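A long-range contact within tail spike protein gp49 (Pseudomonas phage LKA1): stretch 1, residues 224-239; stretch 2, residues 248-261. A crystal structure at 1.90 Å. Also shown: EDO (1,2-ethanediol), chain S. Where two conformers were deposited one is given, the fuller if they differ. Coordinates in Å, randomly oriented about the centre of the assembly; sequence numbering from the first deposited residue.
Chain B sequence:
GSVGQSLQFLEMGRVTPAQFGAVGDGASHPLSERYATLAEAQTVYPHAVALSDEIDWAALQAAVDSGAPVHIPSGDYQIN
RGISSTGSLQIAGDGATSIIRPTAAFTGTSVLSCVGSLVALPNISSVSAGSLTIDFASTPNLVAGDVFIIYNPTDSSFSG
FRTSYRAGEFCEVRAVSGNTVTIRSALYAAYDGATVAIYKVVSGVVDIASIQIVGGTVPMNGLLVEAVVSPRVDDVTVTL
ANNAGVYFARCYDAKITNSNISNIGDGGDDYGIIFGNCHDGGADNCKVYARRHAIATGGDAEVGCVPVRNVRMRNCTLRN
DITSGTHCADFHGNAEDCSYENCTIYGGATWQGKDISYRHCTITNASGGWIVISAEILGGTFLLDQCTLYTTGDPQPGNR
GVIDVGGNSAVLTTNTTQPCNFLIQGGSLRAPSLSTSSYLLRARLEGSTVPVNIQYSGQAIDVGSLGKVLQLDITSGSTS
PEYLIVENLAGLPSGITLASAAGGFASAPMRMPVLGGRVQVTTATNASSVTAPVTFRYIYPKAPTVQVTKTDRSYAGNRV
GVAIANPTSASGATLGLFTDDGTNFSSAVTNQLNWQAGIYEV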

ATOM      1  N   LEU B 224      14.712   1.367  26.359  1.00  6.43           N
ATOM      2  CA  LEU B 224      14.274   2.765  26.395  1.00  8.14           C
ATOM      3  C   LEU B 224      15.299   3.610  25.648  1.00  8.16           C
ATOM      4  O   LEU B 224      16.471   3.553  25.969  1.00  9.32           O
ATOM      5  CB  LEU B 224      14.223   3.283  27.837  1.00  8.53           C
ATOM      6  CG  LEU B 224      13.959   4.789  27.929  1.00 11.85           C
ATOM      7  CD1 LEU B 224      12.574   5.149  27.413  1.00 10.49           C
ATOM      8  CD2 LEU B 224      14.152   5.278  29.379  1.00 15.69           C
ATOM      9  N   VAL B 225      14.860   4.404  24.678  1.00  7.08           N
ATOM     10  CA  VAL B 225      15.753   5.342  23.996  1.00  8.64           C
ATOM     11  C   VAL B 225      15.025   6.679  24.077  1.00 12.10           C
ATOM     12  O   VAL B 225      13.875   6.789  23.657  1.00 10.57           O
ATOM     13  CB  VAL B 225      16.028   4.953  22.503  1.00 10.50           C
ATOM     14  CG1 VAL B 225      16.917   6.000  21.835  1.00  8.96           C
ATOM     15  CG2 VAL B 225      16.639   3.546  22.388  1.00  7.82           C
ATOM     16  N   GLU B 226      15.670   7.680  24.654  1.00  6.49           N
ATOM     17  CA  GLU B 226      14.996   8.939  24.942  1.00  7.76           C
ATOM     18  C   GLU B 226      15.832  10.124  24.422  1.00  8.61           C
ATOM     19  O   GLU B 226      17.050  10.145  24.603  1.00  8.93           O
ATOM     20  CB  GLU B 226      14.754   9.071  26.452  1.00  9.00           C
ATOM     21  CG  GLU B 226      14.148  10.431  26.869  1.00 11.88           C
ATOM     22  CD  GLU B 226      13.672  10.451  28.323  1.00 18.09           C
ATOM     23  OE1 GLU B 226      13.781   9.401  29.008  1.00 17.45           O
ATOM     24  OE2 GLU B 226      13.191  11.526  28.771  1.00 18.02           O
ATOM     25  N   ALA B 227      15.173  11.087  23.778  1.00  7.78           N
ATOM     26  CA  ALA B 227      15.823  12.312  23.281  1.00  9.52           C
ATOM     27  C   ALA B 227      17.017  12.028  22.379  1.00 10.83           C
ATOM     28  O   ALA B 227      18.120  12.572  22.591  1.00  8.77           O
ATOM     29  CB  ALA B 227      16.225  13.256  24.461  1.00  7.45           C
ATOM     30  N   VAL B 228      16.801  11.205  21.347  1.00  6.31           N
ATOM     31  CA  VAL B 228      17.871  10.874  20.430  1.00  8.39           C
ATOM     32  C   VAL B 228      17.404  11.075  18.978  1.00  7.73           C
ATOM     33  O   VAL B 228      16.244  10.769  18.644  1.00  7.73           O
ATOM     34  CB  VAL B 228      18.344   9.413  20.642  1.00  6.91           C
ATOM     35  CG1 VAL B 228      19.374   9.000  19.588  1.00  7.40           C
ATOM     36  CG2 VAL B 228      18.912   9.213  22.068  1.00  7.53           C
ATOM     37  N   VAL B 229      18.306  11.570  18.132  1.00  6.01           N
ATOM     38  CA  VAL B 229      18.069  11.713  16.697  1.00  5.88           C
ATOM     39  C   VAL B 229      18.455  10.434  15.951  1.00  8.18           C
ATOM     40  O   VAL B 229      19.596   9.976  16.049  1.00 10.43           O
ATOM     41  CB  VAL B 229      18.857  12.927  16.113  1.00  6.75           C
ATOM     42  CG1 VAL B 229      18.765  12.971  14.553  1.00 10.04           C
ATOM     43  CG2 VAL B 229      18.387  14.281  16.763  1.00  7.08           C
ATOM     44  N   SER B 230      17.488   9.870  15.216  1.00  8.45           N
ATOM     45  CA  SER B 230      17.654   8.673  14.384  1.00  7.38           C
ATOM     46  C   SER B 230      18.236   7.436  15.088  1.00  9.69           C
ATOM     47  O   SER B 230      19.145   6.765  14.547  1.00  6.47           O
ATOM     48  CB  SER B 230      18.443   8.990  13.119  1.00 11.48           C
ATOM     49  OG  SER B 230      17.754   9.982  12.365  1.00 13.35           O
ATOM     50  N   PRO B 231      17.692   7.103  16.273  1.00  8.87           N
ATOM     51  CA  PRO B 231      18.144   5.819  16.823  1.00  9.58           C
ATOM     52  C   PRO B 231      17.629   4.671  15.968  1.00  8.24           C
ATOM     53  O   PRO B 231      16.603   4.794  15.282  1.00  5.38           O
ATOM     54  CB  PRO B 231      17.504   5.785  18.214  1.00  8.80           C
ATOM     55  CG  PRO B 231      16.224   6.600  18.052  1.00  7.96           C
ATOM     56  CD  PRO B 231      16.578   7.692  17.043  1.00  7.99           C
ATOM     57  N   ARG B 232      18.344   3.545  16.023  1.00  7.59           N
ATOM     58  CA  ARG B 232      18.046   2.386  15.188  1.00  9.00           C
ATOM     59  C   ARG B 232      17.953   1.143  16.047  1.00  7.70           C
ATOM     60  O   ARG B 232      18.837   0.889  16.879  1.00  7.47           O
ATOM     61  CB  ARG B 232      19.170   2.213  14.157  1.00 11.21           C
ATOM     62  CG  ARG B 232      19.245   3.357  13.132  1.00  9.74           C
ATOM     63  CD  ARG B 232      18.028   3.302  12.238  1.00 10.55           C
ATOM     64  NE  ARG B 232      17.955   4.356  11.223  1.00 11.19           N
ATOM     65  CZ  ARG B 232      17.273   5.496  11.372  1.00 13.25           C
ATOM     66  NH1 ARG B 232      16.657   5.758  12.530  1.00  5.20           N
ATOM     67  NH2 ARG B 232      17.245   6.388  10.374  1.00  9.03           N
ATOM     68  N   VAL B 233      16.866   0.385  15.901  1.00  5.29           N
ATOM     69  CA  VAL B 233      16.740  -0.931  16.563  1.00  5.32           C
ATOM     70  C   VAL B 233      16.381  -1.920  15.457  1.00  7.83           C
ATOM     71  O   VAL B 233      15.414  -1.693  14.711  1.00  8.60           O
ATOM     72  CB  VAL B 233      15.638  -0.931  17.643  1.00  5.79           C
ATOM     73  CG1 VAL B 233      15.502  -2.335  18.291  1.00  5.44           C
ATOM     74  CG2 VAL B 233      15.922   0.134  18.718  1.00  6.36           C
ATOM     75  N   ASP B 234      17.166  -2.984  15.294  1.00  5.99           N
ATOM     76  CA  ASP B 234      16.957  -3.865  14.148  1.00  5.07           C
ATOM     77  C   ASP B 234      17.240  -5.300  14.559  1.00  6.38           C
ATOM     78  O   ASP B 234      18.183  -5.555  15.318  1.00  5.49           O
ATOM     79  CB  ASP B 234      17.875  -3.459  12.989  1.00 10.95           C
ATOM     80  CG  ASP B 234      17.731  -4.378  11.782  1.00 18.56           C
ATOM     81  OD1 ASP B 234      16.593  -4.571  11.295  1.00 18.09           O
ATOM     82  OD2 ASP B 234      18.756  -4.938  11.342  1.00 22.67           O
ATOM     83  N   ASP B 235      16.391  -6.214  14.105  0.56  5.94           N
ATOM     84  CA  ASP B 235      16.633  -7.636  14.295  0.56  7.62           C
ATOM     85  C   ASP B 235      16.749  -7.970  15.794  0.56  8.56           C
ATOM     86  O   ASP B 235      17.612  -8.738  16.193  0.56 10.19           O
ATOM     87  CB  ASP B 235      17.914  -8.008  13.513  0.56  9.35           C
ATOM     88  CG  ASP B 235      18.178  -9.495  13.468  0.56 13.65           C
ATOM     89  OD1 ASP B 235      17.199 -10.275  13.473  0.56 15.77           O
ATOM     90  OD2 ASP B 235      19.379  -9.880  13.417  0.56 15.13           O
ATOM     91  N   VAL B 236      15.889  -7.397  16.635  1.00  6.97           N
ATOM     92  CA  VAL B 236      15.937  -7.745  18.051  1.00  6.60           C
ATOM     93  C   VAL B 236      14.747  -8.593  18.451  1.00  8.37           C
ATOM     94  O   VAL B 236      13.674  -8.524  17.839  1.00  8.24           O
ATOM     95  CB  VAL B 236      16.069  -6.537  19.030  1.00  9.58           C
ATOM     96  CG1 VAL B 236      17.289  -5.662  18.674  1.00  5.45           C
ATOM     97  CG2 VAL B 236      14.778  -5.732  19.088  1.00  5.47           C
ATOM     98  N   THR B 237      14.946  -9.392  19.484  1.00  5.50           N
ATOM     99  CA  THR B 237      13.853 -10.122  20.088  1.00  5.55           C
ATOM    100  C   THR B 237      13.703  -9.621  21.525  1.00 11.11           C
ATOM    101  O   THR B 237      14.672  -9.580  22.254  1.00  9.07           O
ATOM    102  CB  THR B 237      14.119 -11.640  20.060  1.00  5.56           C
ATOM    103  OG1 THR B 237      14.262 -12.058  18.698  1.00  8.18           O
ATOM    104  CG2 THR B 237      12.938 -12.405  20.677  1.00  7.55           C
ATOM    105  N   VAL B 238      12.508  -9.196  21.924  1.00  6.91           N
ATOM    106  CA  VAL B 238      12.340  -8.711  23.293  1.00  6.63           C
ATOM    107  C   VAL B 238      11.122  -9.365  23.913  1.00  8.85           C
ATOM    108  O   VAL B 238      10.052  -9.364  23.314  1.00 11.36           O
ATOM    109  CB  VAL B 238      12.148  -7.182  23.323  1.00  5.88           C
ATOM    110  CG1 VAL B 238      12.002  -6.692  24.773  1.00  7.56           C
ATOM    111  CG2 VAL B 238      13.331  -6.456  22.605  1.00  5.81           C
ATOM    112  N   THR B 239      11.272  -9.925  25.103  1.00  7.97           N
ATOM    113  CA  THR B 239      10.111 -10.370  25.856  1.00 10.49           C
ATOM    114  C   THR B 239      10.153  -9.708  27.217  1.00 11.70           C
ATOM    115  O   THR B 239      11.228  -9.336  27.710  1.00 11.41           O
ATOM    116  CB  THR B 239      10.054 -11.908  26.037  1.00 11.50           C
ATOM    117  OG1 THR B 239      11.134 -12.340  26.884  1.00  9.92           O
ATOM    118  CG2 THR B 239      10.113 -12.602  24.682  1.00 12.10           C
ATOM    119  N   PHE B 248      10.306   4.412  22.794  1.00  6.08           N
ATOM    120  CA  PHE B 248      11.001   5.561  22.250  1.00  6.07           C
ATOM    121  C   PHE B 248      10.328   6.821  22.813  1.00  7.20           C
ATOM    122  O   PHE B 248       9.114   7.002  22.654  1.00  9.69           O
ATOM    123  CB  PHE B 248      10.911   5.600  20.717  1.00  5.91           C
ATOM    124  CG  PHE B 248      11.667   4.486  20.020  1.00  5.85           C
ATOM    125  CD1 PHE B 248      13.043   4.486  19.973  1.00  7.75           C
ATOM    126  CD2 PHE B 248      10.979   3.479  19.367  1.00  5.68           C
ATOM    127  CE1 PHE B 248      13.753   3.466  19.321  1.00  6.64           C
ATOM    128  CE2 PHE B 248      11.666   2.447  18.688  1.00  8.44           C
ATOM    129  CZ  PHE B 248      13.056   2.453  18.656  1.00  6.58           C
ATOM    130  N   ALA B 249      11.111   7.689  23.458  1.00  7.32           N
ATOM    131  CA  ALA B 249      10.555   8.902  24.073  1.00  9.72           C
ATOM    132  C   ALA B 249      11.275  10.106  23.474  1.00  7.20           C
ATOM    133  O   ALA B 249      12.504  10.175  23.533  1.00  7.70           O
ATOM    134  CB  ALA B 249      10.735   8.876  25.593  1.00  9.12           C
ATOM    135  N   ARG B 250      10.519  11.051  22.925  1.00  6.45           N
ATOM    136  CA  ARG B 250      11.120  12.267  22.387  1.00  7.42           C
ATOM    137  C   ARG B 250      12.243  11.984  21.391  1.00  8.30           C
ATOM    138  O   ARG B 250      13.291  12.631  21.440  1.00  6.63           O
ATOM    139  CB  ARG B 250      11.656  13.160  23.528  1.00  6.72           C
ATOM    140  CG  ARG B 250      10.593  14.064  24.147  1.00  6.94           C
ATOM    141  CD  ARG B 250      11.105  14.707  25.432  1.00  7.01           C
ATOM    142  NE  ARG B 250      11.256  13.708  26.487  1.00  9.12           N
ATOM    143  CZ  ARG B 250      10.243  13.250  27.211  1.00 12.30           C
ATOM    144  NH1 ARG B 250       9.012  13.708  26.984  1.00 13.53           N
ATOM    145  NH2 ARG B 250      10.442  12.325  28.138  1.00 13.22           N
ATOM    146  N   CYS B 251      12.030  11.015  20.499  1.00  6.18           N
ATOM    147  CA  CYS B 251      13.016  10.714  19.478  1.00  6.06           C
ATOM    148  C   CYS B 251      12.552  11.247  18.139  1.00  7.30           C
ATOM    149  O   CYS B 251      11.360  11.249  17.841  1.00  8.35           O
ATOM    150  CB  CYS B 251      13.249   9.203  19.333  1.00  7.57           C
ATOM    151  SG  CYS B 251      14.063   8.474  20.778  1.00  9.31           S
ATOM    152  N   TYR B 252      13.513  11.636  17.328  1.00  5.90           N
ATOM    153  CA  TYR B 252      13.265  12.092  15.960  1.00  7.61           C
ATOM    154  C   TYR B 252      13.737  10.977  15.052  1.00  9.16           C
ATOM    155  O   TYR B 252      14.897  10.560  15.163  1.00  6.19           O
ATOM    156  CB  TYR B 252      14.095  13.337  15.685  1.00  6.38           C
ATOM    157  CG  TYR B 252      13.794  14.003  14.354  1.00  6.89           C
ATOM    158  CD1 TYR B 252      12.549  14.568  14.112  1.00  7.48           C
ATOM    159  CD2 TYR B 252      14.761  14.060  13.347  1.00  7.31           C
ATOM    160  CE1 TYR B 252      12.269  15.192  12.891  1.00  8.60           C
ATOM    161  CE2 TYR B 252      14.502  14.684  12.136  1.00  8.58           C
ATOM    162  CZ  TYR B 252      13.248  15.255  11.913  1.00  8.54           C
ATOM    163  OH  TYR B 252      12.981  15.866  10.697  1.00  7.87           O
ATOM    164  N   ASP B 253      12.845  10.468  14.198  1.00  5.54           N
ATOM    165  CA  ASP B 253      13.197   9.427  13.224  1.00  8.01           C
ATOM    166  C   ASP B 253      13.689   8.133  13.904  1.00  8.59           C
ATOM    167  O   ASP B 253      14.652   7.499  13.450  1.00  7.05           O
ATOM    168  CB  ASP B 253      14.241   9.953  12.211  1.00  7.17           C
ATOM    169  CG  ASP B 253      14.648   8.894  11.170  1.00  8.58           C
ATOM    170  OD1 ASP B 253      13.748   8.195  10.679  1.00  9.18           O
ATOM    171  OD2 ASP B 253      15.864   8.750  10.863  1.00 10.69           O
ATOM    172  N   ALA B 254      13.042   7.745  15.000  1.00  9.67           N
ATOM    173  CA  ALA B 254      13.329   6.444  15.596  1.00  5.94           C
ATOM    174  C   ALA B 254      12.801   5.368  14.655  1.00  6.85           C
ATOM    175  O   ALA B 254      11.650   5.431  14.233  1.00  6.88           O
ATOM    176  CB  ALA B 254      12.652   6.322  16.946  1.00  7.66           C
ATOM    177  N   LYS B 255      13.627   4.369  14.331  1.00  5.26           N
ATOM    178  CA  LYS B 255      13.134   3.256  13.519  1.00  9.75           C
ATOM    179  C   LYS B 255      13.410   1.920  14.202  1.00 10.45           C
ATOM    180  O   LYS B 255      14.557   1.633  14.559  1.00  9.80           O
ATOM    181  CB  LYS B 255      13.770   3.270  12.131  1.00  9.13           C
ATOM    182  CG  LYS B 255      13.267   4.407  11.221  1.00 13.94           C
ATOM    183  CD  LYS B 255      13.774   4.250   9.786  1.00 18.49           C
ATOM    184  CE  LYS B 255      13.101   5.258   8.871  1.00 18.86           C
ATOM    185  NZ  LYS B 255      14.058   6.267   8.402  1.00 19.44           N
ATOM    186  N   ILE B 256      12.368   1.104  14.365  1.00  7.18           N
ATOM    187  CA  ILE B 256      12.562  -0.282  14.780  1.00  7.08           C
ATOM    188  C   ILE B 256      12.121  -1.182  13.635  1.00  8.86           C
ATOM    189  O   ILE B 256      11.006  -1.030  13.116  1.00  8.40           O
ATOM    190  CB  ILE B 256      11.827  -0.649  16.059  1.00  7.52           C
ATOM    191  CG1 ILE B 256      12.004  -2.155  16.360  1.00  5.24           C
ATOM    192  CG2 ILE B 256      10.313  -0.307  15.989  1.00  8.32           C
ATOM    193  CD1 ILE B 256      11.735  -2.493  17.830  1.00  5.37           C
ATOM    194  N   THR B 257      12.993  -2.107  13.236  1.00  4.99           N
ATOM    195  CA  THR B 257      12.735  -2.920  12.032  1.00  4.88           C
ATOM    196  C   THR B 257      13.015  -4.409  12.295  1.00  8.16           C
ATOM    197  O   THR B 257      13.888  -4.756  13.107  1.00  6.46           O
ATOM    198  CB  THR B 257      13.633  -2.464  10.861  1.00  9.80           C
ATOM    199  OG1 THR B 257      14.999  -2.381  11.323  1.00 10.25           O
ATOM    200  CG2 THR B 257      13.189  -1.078  10.347  1.00  6.52           C
ATOM    201  N   ASN B 258      12.297  -5.287  11.594  1.00  5.45           N
ATOM    202  CA  ASN B 258      12.655  -6.723  11.598  1.00  8.26           C
ATOM    203  C   ASN B 258      12.757  -7.361  13.003  1.00  9.70           C
ATOM    204  O   ASN B 258      13.581  -8.262  13.245  1.00  9.54           O
ATOM    205  CB  ASN B 258      13.971  -6.896  10.842  1.00 12.77           C
ATOM    206  CG  ASN B 258      14.001  -6.086   9.538  1.00 19.75           C
ATOM    207  OD1 ASN B 258      13.061  -6.156   8.748  1.00 24.17           O
ATOM    208  ND2 ASN B 258      15.070  -5.293   9.327  1.00 17.66           N
ATOM    209  N   SER B 259      11.907  -6.910  13.924  1.00  5.86           N
ATOM    210  CA  SER B 259      12.033  -7.296  15.330  1.00  5.10           C
ATOM    211  C   SER B 259      10.798  -8.036  15.839  1.00  8.57           C
ATOM    212  O   SER B 259       9.703  -7.853  15.313  1.00  9.18           O
ATOM    213  CB  SER B 259      12.333  -6.056  16.197  1.00  5.18           C
ATOM    214  OG  SER B 259      13.540  -5.467  15.735  1.00  5.97           O
ATOM    215  N   ASN B 260      10.984  -8.862  16.857  1.00  7.91           N
ATOM    216  CA  ASN B 260       9.876  -9.587  17.472  1.00  5.55           C
ATOM    217  C   ASN B 260       9.777  -9.137  18.916  1.00  6.28           C
ATOM    218  O   ASN B 260      10.667  -9.393  19.706  1.00  5.57           O
ATOM    219  CB  ASN B 260      10.070 -11.108  17.398  1.00  7.54           C
ATOM    220  CG  ASN B 260       9.711 -11.672  16.013  1.00 12.16           C
ATOM    221  OD1 ASN B 260       9.831 -10.974  15.010  1.00 14.48           O
ATOM    222  ND2 ASN B 260       9.243 -12.917  15.967  1.00  9.28           N
ATOM    223  N   ILE B 261       8.675  -8.480  19.241  1.00  5.43           N
ATOM    224  CA  ILE B 261       8.494  -7.888  20.550  1.00  6.78           C
ATOM    225  C   ILE B 261       7.253  -8.491  21.195  1.00  8.25           C
ATOM    226  O   ILE B 261       6.166  -8.511  20.586  1.00  8.43           O
ATOM    227  CB  ILE B 261       8.266  -6.365  20.456  1.00  7.08           C
ATOM    228  CG1 ILE B 261       9.322  -5.686  19.550  1.00  5.48           C
ATOM    229  CG2 ILE B 261       8.249  -5.766  21.881  1.00  5.71           C
ATOM    230  CD1 ILE B 261      10.780  -5.941  19.997  1.00  7.29           C
TER
HETATM  231  C1  EDO S 801      13.394 -10.892  15.349  1.00 25.29           C
HETATM  232  O1  EDO S 801      12.938 -10.866  13.994  1.00 23.07           O
HETATM  233  C2  EDO S 801      14.424 -11.990  15.517  1.00 31.01           C
HETATM  234  O2  EDO S 801      15.335 -11.901  14.433  1.00 31.53           O
HETATM  235  O   HOH W   1      14.097  13.995  27.582  1.00 11.96           O
HETATM  236  O   HOH W   2      16.487   5.230   7.329  1.00  9.54           O
HETATM  237  O   HOH W   3      15.115 -10.379  11.748  1.00 25.06           O

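Neighbouring coils of a parallel β-structure show how one register can serve both backbone and side chains, and these two stretches of a phage tail spike illustrate it well. They run parallel, burying 1155 Å² between them, and strands 232-234 and 254-257 diverge by only 5°.

The ladder opens at Val 225, whose O accepts a hydrogen bond from Ala 249 N (2.9 Å); Ala 227 N then donates to Ala 249 O (2.8 Å). Between these rungs Glu 226 projects to the other face, where its OE2 forms a salt bridge with Arg 250 NH2 (2.9 Å). A water also bridges the pair, donating to Glu 226 OE2 and accepting from Arg 250 NE.

Through the loop the pairing persists: Ser 230 N donates to Tyr 252 O (2.7 Å), and Ser 230 OG to Asp 253 OD2 (2.7 Å). Pro 231 packs its CG against Ala 254 CB (3.7 Å). Arg 232 reaches back to the same carboxylate, its NH2 bridging to Asp 253 OD2 (2.8 Å), while Lys 255 NZ binds Asp 253 OD1 (3.0 Å). The shared anion offsets the proximity of two cations, Arg 232 NH2 and Lys 255 NZ, 3.7 Å apart.

Val 233 turns to the apolar face, its CG2 meeting the edge of the Phe 248 ring at CZ (3.7 Å) and its CG1 approaching Ile 256 CD1 (3.8 Å). On the opposite face, Asp 234 OD1 accepts from both Thr 257 OG1 (2.7 Å) and Asn 258 ND2 (2.6 Å).

At the next bend a side chain substitutes for a backbone acceptor: Val 236 N donates to Ser 259 OG (3.2 Å), and that hydroxyl donates to Thr 257 O (2.7 Å). Regular pairing resumes as Val 238 N donates to Asn 260 O (2.9 Å), with Val 238 CG2 against Ile 261 CD1 (3.7 Å).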